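Local structure of transcarboxylase 5S subunit (1RQB) at residues E21-G26 against K240-G245; D208-I213 against T221-H226; K435-L440 against L451-F456; G442-D447 against E465-G470. The protein transfers a carboxyl group from the biotin of the 1.3S subunit to pyruvate, forming oxaloacetate, with the help of a bound cobalt ion. All blocks are in the same frame, centred on the assembly; numbering follows the deposited sequence.

Interaction 1 (E21-G26 against K240-G245)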
loop_
_atom_site.group_PDB
_atom_site.type_symbol
_atom_site.label_atom_id
_atom_site.label_comp_id
_atom_site.label_asym_id
_atom_site.label_seq_id
_atom_site.Cartn_x
_atom_site.Cartn_y
_atom_site.Cartn_z
ATOM N N GLU A 21 -17.231 17.601 -12.288
ATOM C CA GLU A 21 -18.541 17.663 -11.625
ATOM C C GLU A 21 -18.795 16.352 -10.878
ATOM O O GLU A 21 -18.236 15.315 -11.228
ATOM C CB GLU A 21 -19.643 17.852 -12.678
ATOM C CG GLU A 21 -19.823 16.672 -13.639
ATOM C CD GLU A 21 -18.660 16.465 -14.605
ATOM O OE1 GLU A 21 -18.645 15.415 -15.288
ATOM O OE2 GLU A 21 -17.771 17.343 -14.696
ATOM N N PRO A 22 -19.630 16.390 -9.824
ATOM C CA PRO A 22 -19.955 15.190 -9.047
ATOM C C PRO A 22 -20.452 14.133 -10.035
ATOM O O PRO A 22 -21.228 14.446 -10.936
ATOM C CB PRO A 22 -21.061 15.678 -8.117
ATOM C CG PRO A 22 -20.635 17.116 -7.847
ATOM C CD PRO A 22 -20.251 17.593 -9.231
ATOM N N ARG A 23 -20.025 12.884 -9.871
ATOM C CA ARG A 23 -20.421 11.855 -10.844
ATOM C C ARG A 23 -19.991 10.473 -10.347
ATOM O O ARG A 23 -19.223 10.355 -9.394
ATOM C CB ARG A 23 -19.706 12.151 -12.170
ATOM C CG ARG A 23 -18.174 12.108 -12.031
ATOM C CD ARG A 23 -17.406 12.756 -13.227
ATOM N NE ARG A 23 -15.957 12.654 -13.008
ATOM C CZ ARG A 23 -15.251 11.588 -13.365
ATOM N NH1 ARG A 23 -15.871 10.593 -13.965
ATOM N NH2 ARG A 23 -13.950 11.477 -13.075
ATOM N N GLU A 24 -20.486 9.432 -11.013
ATOM C CA GLU A 24 -20.092 8.063 -10.659
ATOM C C GLU A 24 -18.854 7.701 -11.482
ATOM O O GLU A 24 -18.764 8.019 -12.668
ATOM C CB GLU A 24 -21.202 7.048 -10.970
ATOM C CG GLU A 24 -22.484 7.251 -10.203
ATOM C CD GLU A 24 -23.514 6.173 -10.496
ATOM O OE1 GLU A 24 -24.524 6.125 -9.774
ATOM O OE2 GLU A 24 -23.319 5.378 -11.446
ATOM N N VAL A 25 -17.893 7.063 -10.830
ATOM C CA VAL A 25 -16.665 6.628 -11.508
ATOM C C VAL A 25 -16.756 5.109 -11.675
ATOM O O VAL A 25 -17.111 4.402 -10.733
ATOM C CB VAL A 25 -15.415 6.963 -10.660
ATOM C CG1 VAL A 25 -14.148 6.538 -11.404
ATOM C CG2 VAL A 25 -15.377 8.451 -10.359
ATOM N N GLY A 26 -16.470 4.611 -12.871
ATOM C CA GLY A 26 -16.542 3.175 -13.080
ATOM C C GLY A 26 -15.287 2.483 -12.567
ATOM O O GLY A 26 -14.211 3.076 -12.535
ATOM N N LYS A 240 -6.380 12.099 -8.376
ATOM C CA LYS A 240 -6.164 13.249 -9.269
ATOM C C LYS A 240 -6.758 12.979 -10.653
ATOM O O LYS A 240 -7.255 13.895 -11.309
ATOM C CB LYS A 240 -4.659 13.569 -9.395
ATOM C CG LYS A 240 -4.110 14.243 -8.152
ATOM C CD LYS A 240 -4.838 15.553 -7.963
ATOM C CE LYS A 240 -4.432 16.271 -6.699
ATOM N NZ LYS A 240 -5.340 17.433 -6.482
ATOM N N ALA A 241 -6.707 11.727 -11.101
ATOM C CA ALA A 241 -7.269 11.394 -12.417
ATOM C C ALA A 241 -8.789 11.558 -12.365
ATOM O O ALA A 241 -9.413 12.001 -13.328
ATOM C CB ALA A 241 -6.898 9.955 -12.815
ATOM N N ILE A 242 -9.383 11.211 -11.233
ATOM C CA ILE A 242 -10.836 11.355 -11.067
ATOM C C ILE A 242 -11.182 12.846 -11.050
ATOM O O ILE A 242 -12.175 13.270 -11.638
ATOM C CB ILE A 242 -11.305 10.647 -9.771
ATOM C CG1 ILE A 242 -11.220 9.127 -9.982
ATOM C CG2 ILE A 242 -12.743 11.086 -9.397
ATOM C CD1 ILE A 242 -11.364 8.311 -8.706
ATOM N N GLU A 243 -10.358 13.659 -10.402
ATOM C CA GLU A 243 -10.625 15.105 -10.402
ATOM C C GLU A 243 -10.509 15.653 -11.827
ATOM O O GLU A 243 -11.200 16.603 -12.189
ATOM C CB GLU A 243 -9.657 15.843 -9.454
ATOM C CG GLU A 243 -9.857 15.459 -7.975
ATOM C CD GLU A 243 -8.851 16.111 -7.013
ATOM O OE1 GLU A 243 -7.712 16.413 -7.436
ATOM O OE2 GLU A 243 -9.205 16.304 -5.820
ATOM N N ALA A 244 -9.658 15.041 -12.649
ATOM C CA ALA A 244 -9.470 15.519 -14.026
ATOM C C ALA A 244 -10.565 14.985 -14.952
ATOM O O ALA A 244 -10.644 15.385 -16.112
ATOM C CB ALA A 244 -8.098 15.119 -14.546
ATOM N N GLY A 245 -11.396 14.071 -14.457
ATOM C CA GLY A 245 -12.482 13.547 -15.276
ATOM C C GLY A 245 -12.387 12.128 -15.825
ATOM O O GLY A 245 -13.151 11.764 -16.720
#
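R23 reaches across to the end of the helix that carries I242 and lays the edge of its guanidinium group against a backbone carbonyl. NH2 of R23 donates to O of I242 over 2.9 Å. The bond is nearly straight (164° at the hydrogen), lies in the carbonyl plane on a lone pair, and stays within the plane of the guanidinium group. The arm behind it starts with CG wedged between the backbone N and the carbonyl carbon (chi1 61°) and then runs extended as far as NE, which carries the charged group to the helix terminus. The same NH2 also serves O of V246, while S20 OG meets both R23 NE and I242 O. The carbonyl of G245 stands over a face of the guanidinium, and NH2 comes within 3.2 Å of C of G245.

This is a joint of the TIM barrel: helix 234-243 ends in a Schellman motif at G245, whose N returns to I242 O (3.0 Å), just before the chain enters strand 248-251, the parallel neighbour of strand 23-29. I242 O thus accepts from both the arginine and the helix's own closing turn.

Next to this polar edge, V25 and I242 meet obliquely through methyl groups, with CG2 of V25 3.8 Å from CG2 of I242. CG2 of V25 also lies about 4.0 Å above the guanidinium plane, toward its rim. Away from the strand, K240 NZ bonds E243 OE1 at 2.8 Å, and both residues exchange salt bridges with E243 and K240 of the second subunit.

Interaction 2 (D208-I213 against T221-H226); sequences DIIKAI and TQINLH. With CO (cobalt (II) ion), chain B.
I223 presents two different branches to two isoleucines one turn apart on the helix. Its CG2 meets CD1 of I210 at 3.6 Å, the two side chains running past one another head to tail. Its CD1, at the end of the longer branch, lies 3.6 Å from CG2 of I213, and here the chains are turned obliquely. CG2 of I213, set anti to the backbone N, points to the strand and also comes 4.2 Å from CG2 of T221. The interface is apolar throughout.

Polar bonds belong to the strand and its surroundings. ND2 of N224 donates to OE1 of Q222 at 3.0 Å, meeting a lone pair in the carbonyl plane. T221 OG1 bonds to O of G218.

Metal binding occupies the far end of the strand: NE2 of H226 holds the cobalt ion at 2.2 Å, and a water is bound 2.3 Å from the metal. D34, H228 and K195, a lysine found partly carboxylated on its side-chain nitrogen, also belong to the site, while ND1 of H226 is bonded to D250.

A helix packed on the parallel strand that follows it is the repeating element of the TIM barrel, whose active sites lie at the C-terminal ends of the strands, as the cobalt does here.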
loop_
_atom_site.group_PDB
_atom_site.type_symbol
_atom_site.label_atom_id
_atom_site.label_comp_id
_atom_site.label_asym_id
_atom_site.label_seq_id
_atom_site.Cartn_x
_atom_site.Cartn_y
_atom_site.Cartn_z
ATOM N N ASP A 208 -2.900 16.363 -15.383
ATOM C CA ASP A 208 -2.577 17.129 -16.597
ATOM C C ASP A 208 -2.867 16.358 -17.888
ATOM O O ASP A 208 -3.417 16.913 -18.838
ATOM C CB ASP A 208 -1.104 17.553 -16.598
ATOM C CG ASP A 208 -0.777 18.558 -15.505
ATOM O OD1 ASP A 208 -1.703 19.044 -14.831
ATOM O OD2 ASP A 208 0.422 18.870 -15.327
ATOM N N ILE A 209 -2.503 15.085 -17.946
ATOM C CA ILE A 209 -2.728 14.307 -19.173
ATOM C C ILE A 209 -4.219 14.034 -19.381
ATOM O O ILE A 209 -4.743 14.225 -20.478
ATOM C CB ILE A 209 -1.928 12.966 -19.139
ATOM C CG1 ILE A 209 -0.427 13.260 -19.235
ATOM C CG2 ILE A 209 -2.335 12.066 -20.308
ATOM C CD1 ILE A 209 0.468 12.075 -18.843
ATOM N N ILE A 210 -4.907 13.579 -18.341
ATOM C CA ILE A 210 -6.341 13.279 -18.469
ATOM C C ILE A 210 -7.101 14.552 -18.848
ATOM O O ILE A 210 -7.982 14.537 -19.708
ATOM C CB ILE A 210 -6.937 12.736 -17.149
ATOM C CG1 ILE A 210 -6.298 11.391 -16.786
ATOM C CG2 ILE A 210 -8.450 12.576 -17.285
ATOM C CD1 ILE A 210 -6.537 10.322 -17.791
ATOM N N LYS A 211 -6.746 15.656 -18.212
ATOM C CA LYS A 211 -7.409 16.937 -18.492
ATOM C C LYS A 211 -7.125 17.377 -19.932
ATOM O O LYS A 211 -8.023 17.841 -20.634
ATOM C CB LYS A 211 -6.902 17.990 -17.500
ATOM C CG LYS A 211 -7.674 19.302 -17.517
ATOM C CD LYS A 211 -9.136 19.042 -17.139
ATOM C CE LYS A 211 -9.934 20.337 -17.037
ATOM N NZ LYS A 211 -9.465 21.160 -15.888
ATOM N N ALA A 212 -5.886 17.227 -20.393
ATOM C CA ALA A 212 -5.535 17.669 -21.751
ATOM C C ALA A 212 -6.264 16.838 -22.808
ATOM O O ALA A 212 -6.677 17.365 -23.840
ATOM C CB ALA A 212 -4.019 17.603 -21.966
ATOM N N ILE A 213 -6.418 15.542 -22.567
ATOM C CA ILE A 213 -7.115 14.683 -23.536
ATOM C C ILE A 213 -8.594 15.072 -23.592
ATOM O O ILE A 213 -9.162 15.234 -24.672
ATOM C CB ILE A 213 -6.968 13.182 -23.162
ATOM C CG1 ILE A 213 -5.504 12.755 -23.346
ATOM C CG2 ILE A 213 -7.860 12.319 -24.071
ATOM C CD1 ILE A 213 -5.194 11.290 -22.944
ATOM N N THR A 221 -15.041 11.767 -24.464
ATOM C CA THR A 221 -13.929 10.827 -24.673
ATOM C C THR A 221 -13.774 9.945 -23.432
ATOM O O THR A 221 -13.451 10.441 -22.354
ATOM C CB THR A 221 -12.597 11.576 -24.916
ATOM O OG1 THR A 221 -12.760 12.512 -25.991
ATOM C CG2 THR A 221 -11.498 10.601 -25.287
ATOM N N GLN A 222 -14.014 8.643 -23.579
ATOM C CA GLN A 222 -13.907 7.725 -22.435
ATOM C C GLN A 222 -12.447 7.336 -22.193
ATOM O O GLN A 222 -11.759 6.845 -23.086
ATOM C CB GLN A 222 -14.726 6.439 -22.642
ATOM C CG GLN A 222 -14.474 5.435 -21.504
ATOM C CD GLN A 222 -15.303 4.162 -21.572
ATOM O OE1 GLN A 222 -14.954 3.159 -20.951
ATOM N NE2 GLN A 222 -16.412 4.203 -22.308
ATOM N N ILE A 223 -11.990 7.565 -20.970
ATOM C CA ILE A 223 -10.612 7.218 -20.596
ATOM C C ILE A 223 -10.640 6.294 -19.377
ATOM O O ILE A 223 -11.331 6.567 -18.398
ATOM C CB ILE A 223 -9.788 8.468 -20.246
ATOM C CG1 ILE A 223 -9.760 9.433 -21.438
ATOM C CG2 ILE A 223 -8.375 8.060 -19.900
ATOM C CD1 ILE A 223 -9.245 10.822 -21.096
ATOM N N ASN A 224 -9.906 5.190 -19.477
ATOM C CA ASN A 224 -9.773 4.199 -18.399
ATOM C C ASN A 224 -8.323 4.251 -17.911
ATOM O O ASN A 224 -7.395 4.189 -18.716
ATOM C CB ASN A 224 -10.060 2.786 -18.920
ATOM C CG ASN A 224 -11.537 2.535 -19.231
ATOM O OD1 ASN A 224 -12.030 1.419 -19.073
ATOM N ND2 ASN A 224 -12.233 3.558 -19.692
ATOM N N LEU A 225 -8.107 4.376 -16.604
ATOM C CA LEU A 225 -6.725 4.449 -16.107
ATOM C C LEU A 225 -6.338 3.129 -15.439
ATOM O O LEU A 225 -7.058 2.615 -14.583
ATOM C CB LEU A 225 -6.583 5.615 -15.118
ATOM C CG LEU A 225 -5.230 5.791 -14.432
ATOM C CD1 LEU A 225 -4.153 6.084 -15.478
ATOM C CD2 LEU A 225 -5.324 6.930 -13.417
ATOM N N HIS A 226 -5.192 2.591 -15.859
ATOM C CA HIS A 226 -4.649 1.327 -15.338
ATOM C C HIS A 226 -3.288 1.612 -14.702
ATOM O O HIS A 226 -2.293 1.801 -15.402
ATOM C CB HIS A 226 -4.471 0.317 -16.486
ATOM C CG HIS A 226 -3.924 -1.012 -16.054
ATOM N ND1 HIS A 226 -4.713 -2.015 -15.534
ATOM C CD2 HIS A 226 -2.655 -1.492 -16.048
ATOM C CE1 HIS A 226 -3.955 -3.056 -15.225
ATOM N NE2 HIS A 226 -2.701 -2.764 -15.529
HETATM CO CO CO B . -1.072 -4.206 -15.643
HETATM O O HOH W 1 0.418 -5.885 -15.941
#

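Interaction 3 (K435-L440 against L451-F456); sequences KEAATL and LTYALF
Y453 reaches from helix 447-455 to the end of helix 430-437, where E436, A437 and L440 receive its ring, in a helix-to-helix contact of the conserved carboxylase domain. The phenol OH donates to OE1 of E436 over 2.6 Å. This oxygen lies at the ring's edge, near its plane, and accepts the bond on its anti lone pair, the side away from OE2. Carboxylate and ring planes stand 76° apart, so the two groups cross rather than lie flat together.

Further contacts flank the bond. CB of A437 lies 3.9 Å from CB of Y453, and the backbone N of A437 sits over one face of the ring, toward its rim. CD1 of L440 approaches CD1 of Y453 to 3.6 Å, the leucine side chain running about perpendicular to the tyrosine's. With CG anti to its backbone N (chi1 176°), Y453 is directed toward this end of the helix.

One shell further out, OE2 of E436 is engaged by K432, which would favour a charged carboxylate. P461 and F464 of helix 460-466 pack on L440. A type I turn from A437 to L440 brings the leucine round, and OG1 of T439, inside the turn, donates to O of E436, just before it, at 2.8 Å.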
loop_
_atom_site.group_PDB
_atom_site.type_symbol
_atom_site.label_atom_id
_atom_site.label_comp_id
_atom_site.label_asym_id
_atom_site.label_seq_id
_atom_site.Cartn_x
_atom_site.Cartn_y
_atom_site.Cartn_z
ATOM N N LYS A 435 -2.230 -26.806 -41.139
ATOM C CA LYS A 435 -1.748 -28.131 -41.558
ATOM C C LYS A 435 -0.783 -28.701 -40.516
ATOM O O LYS A 435 -0.891 -29.865 -40.136
ATOM C CB LYS A 435 -1.047 -28.048 -42.914
ATOM C CG LYS A 435 -1.798 -27.201 -43.920
ATOM C CD LYS A 435 -3.279 -27.544 -44.000
ATOM C CE LYS A 435 -3.997 -26.551 -44.907
ATOM N NZ LYS A 435 -5.434 -26.374 -44.543
ATOM N N GLU A 436 0.160 -27.880 -40.064
ATOM C CA GLU A 436 1.143 -28.320 -39.063
ATOM C C GLU A 436 0.452 -28.679 -37.746
ATOM O O GLU A 436 0.814 -29.657 -37.093
ATOM C CB GLU A 436 2.188 -27.229 -38.817
ATOM C CG GLU A 436 3.083 -26.947 -40.018
ATOM C CD GLU A 436 4.065 -25.822 -39.764
ATOM O OE1 GLU A 436 4.523 -25.682 -38.610
ATOM O OE2 GLU A 436 4.391 -25.082 -40.718
ATOM N N ALA A 437 -0.543 -27.896 -37.352
ATOM C CA ALA A 437 -1.243 -28.166 -36.087
ATOM C C ALA A 437 -1.984 -29.502 -36.173
ATOM O O ALA A 437 -2.001 -30.276 -35.216
ATOM C CB ALA A 437 -2.226 -27.057 -35.784
ATOM N N ALA A 438 -2.578 -29.765 -37.333
ATOM C CA ALA A 438 -3.372 -30.983 -37.554
ATOM C C ALA A 438 -2.523 -32.253 -37.463
ATOM O O ALA A 438 -3.071 -33.355 -37.460
ATOM C CB ALA A 438 -4.059 -30.913 -38.911
ATOM N N THR A 439 -1.201 -32.130 -37.373
ATOM C CA THR A 439 -0.348 -33.326 -37.305
ATOM C C THR A 439 0.019 -33.660 -35.857
ATOM O O THR A 439 0.667 -34.673 -35.598
ATOM C CB THR A 439 0.974 -33.133 -38.072
ATOM O OG1 THR A 439 1.808 -32.211 -37.363
ATOM C CG2 THR A 439 0.710 -32.585 -39.469
ATOM N N LEU A 440 -0.397 -32.830 -34.908
ATOM C CA LEU A 440 -0.044 -33.064 -33.500
ATOM C C LEU A 440 -1.092 -33.934 -32.803
ATOM O O LEU A 440 -2.295 -33.709 -32.926
ATOM C CB LEU A 440 0.076 -31.730 -32.757
ATOM C CG LEU A 440 1.091 -30.735 -33.326
ATOM C CD1 LEU A 440 1.022 -29.434 -32.545
ATOM C CD2 LEU A 440 2.492 -31.331 -33.250
ATOM N N LEU A 451 -4.861 -21.675 -33.333
ATOM C CA LEU A 451 -4.346 -20.429 -32.747
ATOM C C LEU A 451 -3.354 -20.771 -31.634
ATOM O O LEU A 451 -2.293 -20.158 -31.518
ATOM C CB LEU A 451 -5.499 -19.581 -32.195
ATOM C CG LEU A 451 -6.350 -18.948 -33.292
ATOM C CD1 LEU A 451 -7.667 -18.449 -32.739
ATOM C CD2 LEU A 451 -5.563 -17.806 -33.939
ATOM N N THR A 452 -3.682 -21.768 -30.818
ATOM C CA THR A 452 -2.761 -22.137 -29.735
ATOM C C THR A 452 -1.413 -22.542 -30.335
ATOM O O THR A 452 -0.355 -22.176 -29.824
ATOM C CB THR A 452 -3.323 -23.291 -28.877
ATOM O OG1 THR A 452 -4.483 -22.831 -28.182
ATOM C CG2 THR A 452 -2.290 -23.761 -27.846
ATOM N N TYR A 453 -1.454 -23.286 -31.434
ATOM C CA TYR A 453 -0.218 -23.731 -32.090
ATOM C C TYR A 453 0.521 -22.538 -32.703
ATOM O O TYR A 453 1.745 -22.445 -32.619
ATOM C CB TYR A 453 -0.527 -24.750 -33.188
ATOM C CG TYR A 453 0.693 -25.158 -33.961
ATOM C CD1 TYR A 453 1.666 -25.971 -33.383
ATOM C CD2 TYR A 453 0.915 -24.677 -35.257
ATOM C CE1 TYR A 453 2.842 -26.294 -34.073
ATOM C CE2 TYR A 453 2.085 -24.996 -35.957
ATOM C CZ TYR A 453 3.041 -25.802 -35.355
ATOM O OH TYR A 453 4.202 -26.105 -36.027
ATOM N N ALA A 454 -0.210 -21.618 -33.320
ATOM C CA ALA A 454 0.431 -20.454 -33.948
ATOM C C ALA A 454 1.076 -19.549 -32.895
ATOM O O ALA A 454 2.141 -18.975 -33.123
ATOM C CB ALA A 454 -0.610 -19.658 -34.754
ATOM N N LEU A 455 0.431 -19.433 -31.737
ATOM C CA LEU A 455 0.918 -18.547 -30.668
ATOM C C LEU A 455 2.056 -19.177 -29.864
ATOM O O LEU A 455 2.983 -18.479 -29.458
ATOM C CB LEU A 455 -0.237 -18.188 -29.726
ATOM C CG LEU A 455 -1.359 -17.349 -30.338
ATOM C CD1 LEU A 455 -2.534 -17.247 -29.372
ATOM C CD2 LEU A 455 -0.823 -15.977 -30.670
ATOM N N PHE A 456 1.988 -20.486 -29.624
ATOM C CA PHE A 456 3.003 -21.166 -28.805
ATOM C C PHE A 456 3.379 -22.507 -29.440
ATOM O O PHE A 456 3.077 -23.573 -28.907
ATOM C CB PHE A 456 2.453 -21.372 -27.379
ATOM C CG PHE A 456 2.107 -20.081 -26.680
ATOM C CD1 PHE A 456 0.814 -19.568 -26.726
ATOM C CD2 PHE A 456 3.104 -19.332 -26.054
ATOM C CE1 PHE A 456 0.517 -18.330 -26.168
ATOM C CE2 PHE A 456 2.817 -18.088 -25.490
ATOM C CZ PHE A 456 1.523 -17.587 -25.551
#

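Interaction 4 (G442-D447 against E465-G470)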
loop_
_atom_site.group_PDB
_atom_site.type_symbol
_atom_site.label_atom_id
_atom_site.label_comp_id
_atom_site.label_asym_id
_atom_site.label_seq_id
_atom_site.Cartn_x
_atom_site.Cartn_y
_atom_site.Cartn_z
ATOM N N GLY A 442 -3.610 -35.101 -30.212
ATOM C CA GLY A 442 -4.406 -34.313 -29.290
ATOM C C GLY A 442 -5.138 -33.140 -29.928
ATOM O O GLY A 442 -6.112 -32.639 -29.369
ATOM N N PHE A 443 -4.668 -32.692 -31.091
ATOM C CA PHE A 443 -5.298 -31.580 -31.818
ATOM C C PHE A 443 -6.795 -31.866 -31.969
ATOM O O PHE A 443 -7.181 -32.940 -32.426
ATOM C CB PHE A 443 -4.619 -31.432 -33.188
ATOM C CG PHE A 443 -5.243 -30.397 -34.072
ATOM C CD1 PHE A 443 -5.987 -30.776 -35.183
ATOM C CD2 PHE A 443 -5.084 -29.041 -33.802
ATOM C CE1 PHE A 443 -6.568 -29.824 -36.017
ATOM C CE2 PHE A 443 -5.661 -28.076 -34.626
ATOM C CZ PHE A 443 -6.406 -28.468 -35.739
ATOM N N ASN A 444 -7.647 -30.902 -31.604
ATOM C CA ASN A 444 -9.096 -31.144 -31.657
ATOM C C ASN A 444 -9.751 -30.555 -32.909
ATOM O O ASN A 444 -10.977 -30.483 -32.985
ATOM C CB ASN A 444 -9.795 -30.624 -30.385
ATOM C CG ASN A 444 -9.722 -29.113 -30.230
ATOM O OD1 ASN A 444 -9.485 -28.382 -31.191
ATOM N ND2 ASN A 444 -9.950 -28.634 -29.003
ATOM N N GLY A 445 -8.953 -30.136 -33.886
ATOM C CA GLY A 445 -9.508 -29.599 -35.126
ATOM C C GLY A 445 -10.127 -28.208 -35.161
ATOM O O GLY A 445 -10.494 -27.730 -36.232
ATOM N N THR A 446 -10.228 -27.537 -34.017
ATOM C CA THR A 446 -10.853 -26.206 -33.980
ATOM C C THR A 446 -9.841 -25.112 -34.326
ATOM O O THR A 446 -8.631 -25.301 -34.211
ATOM C CB THR A 446 -11.409 -25.893 -32.583
ATOM O OG1 THR A 446 -10.326 -25.845 -31.648
ATOM C CG2 THR A 446 -12.413 -26.952 -32.151
ATOM N N ASP A 447 -10.350 -23.963 -34.756
ATOM C CA ASP A 447 -9.474 -22.823 -35.062
ATOM C C ASP A 447 -8.791 -22.387 -33.763
ATOM O O ASP A 447 -7.672 -21.878 -33.776
ATOM C CB ASP A 447 -10.274 -21.649 -35.638
ATOM C CG ASP A 447 -10.846 -21.944 -37.024
ATOM O OD1 ASP A 447 -10.370 -22.883 -37.696
ATOM O OD2 ASP A 447 -11.765 -21.220 -37.448
ATOM N N GLU A 465 -1.124 -33.139 -25.963
ATOM C CA GLU A 465 -0.995 -34.548 -25.564
ATOM C C GLU A 465 -1.497 -34.784 -24.137
ATOM O O GLU A 465 -1.963 -35.879 -23.824
ATOM C CB GLU A 465 0.465 -34.991 -25.652
ATOM C CG GLU A 465 0.645 -36.491 -25.434
ATOM C CD GLU A 465 1.891 -36.837 -24.642
ATOM O OE1 GLU A 465 2.971 -36.283 -24.948
ATOM O OE2 GLU A 465 1.791 -37.675 -23.719
ATOM N N HIS A 466 -1.441 -33.767 -23.277
ATOM C CA HIS A 466 -1.811 -33.947 -21.865
ATOM C C HIS A 466 -3.135 -33.282 -21.479
ATOM O O HIS A 466 -3.641 -33.526 -20.386
ATOM C CB HIS A 466 -0.707 -33.364 -20.984
ATOM C CG HIS A 466 0.548 -34.177 -20.969
ATOM N ND1 HIS A 466 0.618 -35.423 -20.384
ATOM C CD2 HIS A 466 1.787 -33.915 -21.448
ATOM C CE1 HIS A 466 1.847 -35.893 -20.502
ATOM N NE2 HIS A 466 2.576 -34.997 -21.142
ATOM N N ARG A 467 -3.689 -32.445 -22.349
ATOM C CA ARG A 467 -4.919 -31.700 -22.038
ATOM C C ARG A 467 -6.031 -32.582 -21.466
ATOM O O ARG A 467 -6.780 -32.139 -20.598
ATOM C CB ARG A 467 -5.439 -30.966 -23.284
ATOM C CG ARG A 467 -6.860 -30.395 -23.113
ATOM C CD ARG A 467 -7.246 -29.494 -24.283
ATOM N NE ARG A 467 -7.055 -30.145 -25.576
ATOM C CZ ARG A 467 -7.023 -29.493 -26.732
ATOM N NH1 ARG A 467 -7.177 -28.171 -26.747
ATOM N NH2 ARG A 467 -6.816 -30.155 -27.869
ATOM N N ALA A 468 -6.148 -33.811 -21.955
ATOM C CA ALA A 468 -7.209 -34.735 -21.526
ATOM C C ALA A 468 -7.153 -35.046 -20.026
ATOM O O ALA A 468 -8.145 -35.499 -19.456
ATOM C CB ALA A 468 -7.125 -36.035 -22.336
ATOM N N GLU A 469 -6.015 -34.817 -19.376
ATOM C CA GLU A 469 -5.883 -35.100 -17.938
ATOM C C GLU A 469 -6.665 -34.071 -17.119
ATOM O O GLU A 469 -6.944 -34.285 -15.939
ATOM C CB GLU A 469 -4.424 -35.026 -17.492
ATOM C CG GLU A 469 -3.462 -35.945 -18.198
ATOM C CD GLU A 469 -2.011 -35.589 -17.877
ATOM O OE1 GLU A 469 -1.100 -36.245 -18.423
ATOM O OE2 GLU A 469 -1.787 -34.645 -17.077
ATOM N N GLY A 470 -6.988 -32.945 -17.747
ATOM C CA GLY A 470 -7.723 -31.898 -17.062
ATOM C C GLY A 470 -6.764 -30.891 -16.453
ATOM O O GLY A 470 -5.593 -31.199 -16.246
#
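N444 OD1 is gripped twice, by OG1 of T446 at 2.7 Å and by N of T446 at 3.0 Å, both arriving from the same face of the amide plane. The second bond makes an Asx turn, and it leads into the N-cap of helix 447-455, where T446 OG1 caps N of D449. Held in this way, and with CG set between backbone N and carbonyl carbon (chi1 65°), the asparagine amide lies nearly parallel to the guanidinium group of R467, the planes only 12° apart. ND2 of N444 comes 3.6 Å from NH1 of R467.

The arginine is anchored across the contact by a single bond, NH2 to O of G442 at 3.0 Å. The bond is bent, 134° at the hydrogen. The carbonyl oxygen is in the guanidinium plane, whereas the nitrogen stands well above the carbonyl plane. NH1 is drawn to stronger partners, forming salt bridges with D449 and D82, so the one side chain joins the loop, helix 447-455 and the D82 region.

Behind R467 the chain continues in helical conformation beyond helix 460-466, with G470 N bonded to O of R467. Beside this turn, ND1 of H466 donates to OE1 of E469 at 2.7 Å.

From the N terminus, interaction 1 opens at strand 23-29 and closes more than 200 residues later, setting that barrel strand against the helix that precedes its neighbour, strand 248-251. Interaction 2 lies wholly within that span and closes a short loop between helix 203-217 and strand 223-225. The two touch, A241 CB lying 3.5 Å from L225 CD2. Interactions 3 and 4 follow in series, on the opposite side of the chain's centre. Interaction 3 closes a loop of ten residues between helices 430-437 and 447-455; interaction 4 closes seventeen, taking in helix 447-455 and reaching helix 460-466. The segments of interactions 3 and 4 alternate along the chain, so these contacts cross, with F443 packed on A437 and A438.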